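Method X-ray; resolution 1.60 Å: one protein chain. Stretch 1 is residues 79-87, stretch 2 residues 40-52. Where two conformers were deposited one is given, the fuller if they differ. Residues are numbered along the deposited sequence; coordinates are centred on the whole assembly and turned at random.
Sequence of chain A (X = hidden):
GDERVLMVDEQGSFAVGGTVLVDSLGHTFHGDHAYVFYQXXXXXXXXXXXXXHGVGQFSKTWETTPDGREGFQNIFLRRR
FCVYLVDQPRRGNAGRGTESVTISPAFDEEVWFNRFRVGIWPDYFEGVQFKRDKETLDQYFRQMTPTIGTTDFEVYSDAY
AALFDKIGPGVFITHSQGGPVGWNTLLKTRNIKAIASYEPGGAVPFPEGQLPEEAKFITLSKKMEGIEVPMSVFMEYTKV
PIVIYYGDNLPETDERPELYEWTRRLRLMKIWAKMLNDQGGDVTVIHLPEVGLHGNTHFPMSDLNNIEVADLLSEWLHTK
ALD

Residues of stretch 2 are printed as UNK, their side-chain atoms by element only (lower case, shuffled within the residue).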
# COMPACT_ATOMS: atom_id res chain seq x y z
N ARG A 79 -5.24 21.77 2.62
CA ARG A 79 -4.47 23.01 2.72
C ARG A 79 -3.69 23.37 1.45
O ARG A 79 -2.84 24.25 1.46
CB ARG A 79 -3.55 22.91 3.93
CG ARG A 79 -4.32 22.82 5.23
CD ARG A 79 -3.47 22.65 6.47
NE ARG A 79 -4.36 22.45 7.63
CZ ARG A 79 -4.06 22.72 8.89
NH1 ARG A 79 -2.86 23.19 9.24
NH2 ARG A 79 -5.00 22.49 9.82
N ARG A 80 -3.99 22.62 0.39
CA ARG A 80 -3.53 22.86 -0.97
C ARG A 80 -2.09 22.48 -1.26
O ARG A 80 -1.49 23.04 -2.16
CB ARG A 80 -3.81 24.30 -1.41
CG ARG A 80 -5.28 24.66 -1.39
CD ARG A 80 -5.59 25.85 -2.31
NE ARG A 80 -4.38 26.61 -2.64
CZ ARG A 80 -3.88 27.64 -1.96
NH1 ARG A 80 -4.50 28.13 -0.90
NH2 ARG A 80 -2.76 28.20 -2.38
N PHE A 81 -1.54 21.55 -0.48
CA PHE A 81 -0.25 20.96 -0.81
C PHE A 81 -0.46 19.69 -1.64
O PHE A 81 -1.35 18.86 -1.33
CB PHE A 81 0.55 20.58 0.43
CG PHE A 81 1.02 21.73 1.27
CD1 PHE A 81 0.18 22.27 2.24
CD2 PHE A 81 2.30 22.27 1.11
CE1 PHE A 81 0.61 23.31 3.04
CE2 PHE A 81 2.74 23.29 1.94
CZ PHE A 81 1.88 23.81 2.90
N CYS A 82 0.41 19.49 -2.64
CA CYS A 82 0.61 18.17 -3.23
C CYS A 82 1.20 17.28 -2.17
O CYS A 82 2.17 17.68 -1.51
CB CYS A 82 1.54 18.17 -4.44
SG CYS A 82 0.96 19.23 -5.77
N VAL A 83 0.64 16.09 -2.02
CA VAL A 83 1.08 15.19 -1.00
C VAL A 83 1.50 13.86 -1.65
O VAL A 83 0.71 13.26 -2.38
CB VAL A 83 -0.01 14.92 0.05
CG1 VAL A 83 0.37 13.80 0.96
CG2 VAL A 83 -0.34 16.19 0.85
N TYR A 84 2.71 13.39 -1.31
CA TYR A 84 3.28 12.15 -1.75
C TYR A 84 3.46 11.25 -0.55
O TYR A 84 4.24 11.55 0.34
CB TYR A 84 4.63 12.38 -2.46
CG TYR A 84 4.50 13.05 -3.77
CD1 TYR A 84 4.20 14.39 -3.84
CD2 TYR A 84 4.64 12.32 -4.96
CE1 TYR A 84 4.03 15.02 -5.09
CE2 TYR A 84 4.50 12.94 -6.20
CZ TYR A 84 4.17 14.27 -6.25
OH TYR A 84 4.03 14.84 -7.49
N LEU A 85 2.71 10.17 -0.50
CA LEU A 85 2.83 9.18 0.59
C LEU A 85 3.67 8.01 0.06
O LEU A 85 3.40 7.51 -1.04
CB LEU A 85 1.45 8.65 1.02
CG LEU A 85 0.51 9.51 1.92
CD1 LEU A 85 -0.34 8.63 2.81
CD2 LEU A 85 1.25 10.52 2.79
N VAL A 86 4.63 7.52 0.86
CA VAL A 86 5.57 6.55 0.35
C VAL A 86 5.58 5.31 1.24
O VAL A 86 5.49 5.42 2.48
CB VAL A 86 7.00 7.19 0.29
CG1 VAL A 86 8.00 6.18 -0.27
CG2 VAL A 86 6.99 8.51 -0.52
N ASP A 87 5.71 4.13 0.60
CA ASP A 87 6.18 2.91 1.24
C ASP A 87 7.62 2.70 0.72
O ASP A 87 7.86 2.54 -0.48
CB ASP A 87 5.35 1.73 0.87
CG ASP A 87 3.89 1.90 1.24
OD1 ASP A 87 3.53 2.46 2.31
OD2 ASP A 87 3.05 1.39 0.45
N UNK A 40 -2.55 15.76 -6.07
CA UNK A 40 -2.30 17.16 -6.33
C UNK A 40 -3.64 17.88 -6.23
O UNK A 40 -4.58 17.54 -6.96
c UNK A 40 0.27 17.15 -9.21
c UNK A 40 1.46 16.26 -9.55
c UNK A 40 -1.76 17.38 -7.75
c UNK A 40 -0.53 16.56 -8.05
n UNK A 40 2.06 16.57 -10.88
N UNK A 41 -3.77 18.82 -5.31
CA UNK A 41 -4.99 19.62 -5.21
C UNK A 41 -5.08 20.69 -6.28
O UNK A 41 -4.07 21.12 -6.85
c UNK A 41 -3.43 20.39 -3.57
c UNK A 41 -4.90 20.23 -3.84
c UNK A 41 -2.74 19.28 -4.36
N UNK A 42 -6.31 21.09 -6.55
CA UNK A 42 -6.54 22.31 -7.31
C UNK A 42 -5.85 23.46 -6.60
O UNK A 42 -5.94 23.60 -5.38
c UNK A 42 -8.04 22.59 -7.47
c UNK A 42 -8.31 23.98 -8.10
c UNK A 42 -8.69 21.52 -8.34
N UNK A 43 -5.13 24.25 -7.38
CA UNK A 43 -4.43 25.42 -6.87
C UNK A 43 -3.25 25.09 -5.96
O UNK A 43 -2.99 25.82 -5.00
N UNK A 44 -2.55 23.99 -6.26
CA UNK A 44 -1.45 23.50 -5.44
C UNK A 44 -0.34 24.54 -5.23
O UNK A 44 0.01 25.30 -6.13
c UNK A 44 -0.86 22.25 -6.02
N UNK A 45 0.20 24.52 -4.02
CA UNK A 45 1.35 25.29 -3.64
C UNK A 45 2.60 24.80 -4.37
O UNK A 45 2.63 23.71 -4.92
c UNK A 45 0.55 25.51 0.20
n UNK A 45 -0.70 25.81 0.90
c UNK A 45 0.39 25.76 -1.28
c UNK A 45 -1.16 27.03 1.14
c UNK A 45 1.56 25.23 -2.11
n UNK A 45 -2.33 27.18 1.75
n UNK A 45 -0.42 28.08 0.88
N UNK A 46 3.64 25.63 -4.37
CA UNK A 46 4.84 25.39 -5.16
C UNK A 46 5.61 24.11 -4.81
O UNK A 46 6.15 23.44 -5.69
c UNK A 46 6.93 26.52 -5.97
c UNK A 46 5.77 26.57 -5.01
c UNK A 46 8.79 27.71 -7.08
c UNK A 46 7.82 27.74 -5.91
n UNK A 46 10.10 28.31 -6.72
N UNK A 47 5.68 23.77 -3.53
CA UNK A 47 6.51 22.67 -3.08
C UNK A 47 5.64 21.54 -2.56
O UNK A 47 4.81 21.76 -1.68
c UNK A 47 7.51 23.10 -1.99
c UNK A 47 10.04 26.31 -3.26
c UNK A 47 8.41 24.21 -2.43
c UNK A 47 10.18 25.06 -3.83
o UNK A 47 10.84 27.36 -3.64
c UNK A 47 9.09 26.52 -2.29
c UNK A 47 9.35 24.03 -3.44
c UNK A 47 8.27 25.48 -1.90
N UNK A 48 5.82 20.34 -3.13
CA UNK A 48 5.12 19.20 -2.62
C UNK A 48 5.67 18.77 -1.27
O UNK A 48 6.85 19.05 -0.95
c UNK A 48 5.40 18.12 -3.67
c UNK A 48 6.68 18.55 -4.34
c UNK A 48 6.59 20.03 -4.36
N UNK A 49 4.83 18.09 -0.51
CA UNK A 49 5.22 17.41 0.71
C UNK A 49 5.39 15.90 0.46
O UNK A 49 4.51 15.25 -0.08
c UNK A 49 4.19 17.65 1.79
c UNK A 49 2.77 19.12 3.16
c UNK A 49 3.79 19.08 2.06
c UNK A 49 4.99 19.94 2.43
N UNK A 50 6.54 15.35 0.87
CA UNK A 50 6.86 13.94 0.77
C UNK A 50 6.98 13.39 2.18
O UNK A 50 7.72 13.94 2.99
c UNK A 50 8.17 13.73 -0.00
c UNK A 50 8.52 12.26 -0.02
c UNK A 50 8.09 14.34 -1.40
N UNK A 51 6.22 12.33 2.46
CA UNK A 51 6.14 11.76 3.80
C UNK A 51 6.84 10.43 3.90
O UNK A 51 6.56 9.53 3.10
c UNK A 51 3.94 12.94 4.35
c UNK A 51 2.60 15.37 4.62
c UNK A 51 3.94 13.63 5.54
c UNK A 51 3.25 13.48 3.30
c UNK A 51 2.59 14.68 3.43
c UNK A 51 3.28 14.82 5.68
c UNK A 51 4.66 11.63 4.20
N UNK A 52 7.71 10.30 4.90
CA UNK A 52 8.47 9.06 5.13
C UNK A 52 8.25 8.46 6.53
O UNK A 52 8.58 9.08 7.56
c UNK A 52 9.96 9.33 4.99
O HOH W 1 2.34 21.62 -2.95
O HOH W 2 5.48 7.33 4.33

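Position 40 carries four carbons in a row ending in nitrogen; its CA-to-CB bond leads away overall, though CB still touches the other stretch, and a chain carbon lies near Cys-82 SG. This is Lys-40, whose CG is 3.8 Å from Cys-82 SG. Position 41 has three carbons closing a ring onto the backbone nitrogen, and one of them packs on Arg-80 C; this is Pro-41, with CG 3.4 Å from Arg-80 C. Position 42 bears one carbon carrying two more and points away: a beta-branched Val-42.

Position 43 has no side-chain atoms, and its O accepts a nearly straight hydrogen bond from Arg-80 NE (2.9 Å); it is Gly-43. Its phi of 70° by itself favours glycine, in a type II turn running from Pro-41 to position 44. Position 44 has a single carbon, CB, 3.5 Å from Cys-82 SG, hence Ala-44.

Position 45 shows three carbons, a nitrogen, then a carbon bearing two nitrogens; the nitrogen in the chain and one at its end both reach Arg-79 O, and a carbon sits over the face of the Phe-81 ring. This is Arg-45: NE and NH2 donate to Arg-79 O at 2.7 and 3.0 Å, and CD is the carbon over the ring. Arg-45 NH2 and Arg-80 NH1 come within 3.6 Å, like charges close together.

Position 46, four carbons ending in nitrogen, makes no contact with stretch 1 and is Lys-46. Position 47 has one carbon and a six-carbon ring bearing oxygen; it points away, but its backbone O lies at the edge of the Phe-81 ring: Tyr-47. Position 48 again closes three carbons onto its own nitrogen, with CB 3.7 Å from Tyr-84 CE1: Pro-48.

Position 49 has four carbons forked at the second, and a terminal carbon covers the Phe-81 face opposite Arg-45 CD; this is Leu-49 rather than isoleucine, and that carbon is CD1. Position 50, one carbon carrying two, packs against Tyr-84 CB; it is Val-50, with CG2 4.1 Å from Tyr-84 CB. Position 51, a carbon and a plain six-carbon ring, packs against Val-83 and Leu-85: Phe-51. Position 52 has one carbon, pointing away: Ala-52.

The contact works as a parallel strand pair with a turn fastened at its start. Leu-49 N to Cys-82 O (2.9 Å), Tyr-84 N to Leu-49 O (2.9 Å) and Phe-51 N to Tyr-84 O (3.0 Å) set the register. Side chains then alternate: Val-83, Leu-85, Leu-49 and Phe-51 share one face, Tyr-84 and Val-50 the other. Ahead of the strands, Arg-45 N bonds Arg-80 O (2.9 Å), and a water accepts from Cys-82 N while donating to Arg-45 O and Tyr-47 O, bridging where direct pairing is absent.

Stretch 2 40-52: KPVGARKYPLVFA
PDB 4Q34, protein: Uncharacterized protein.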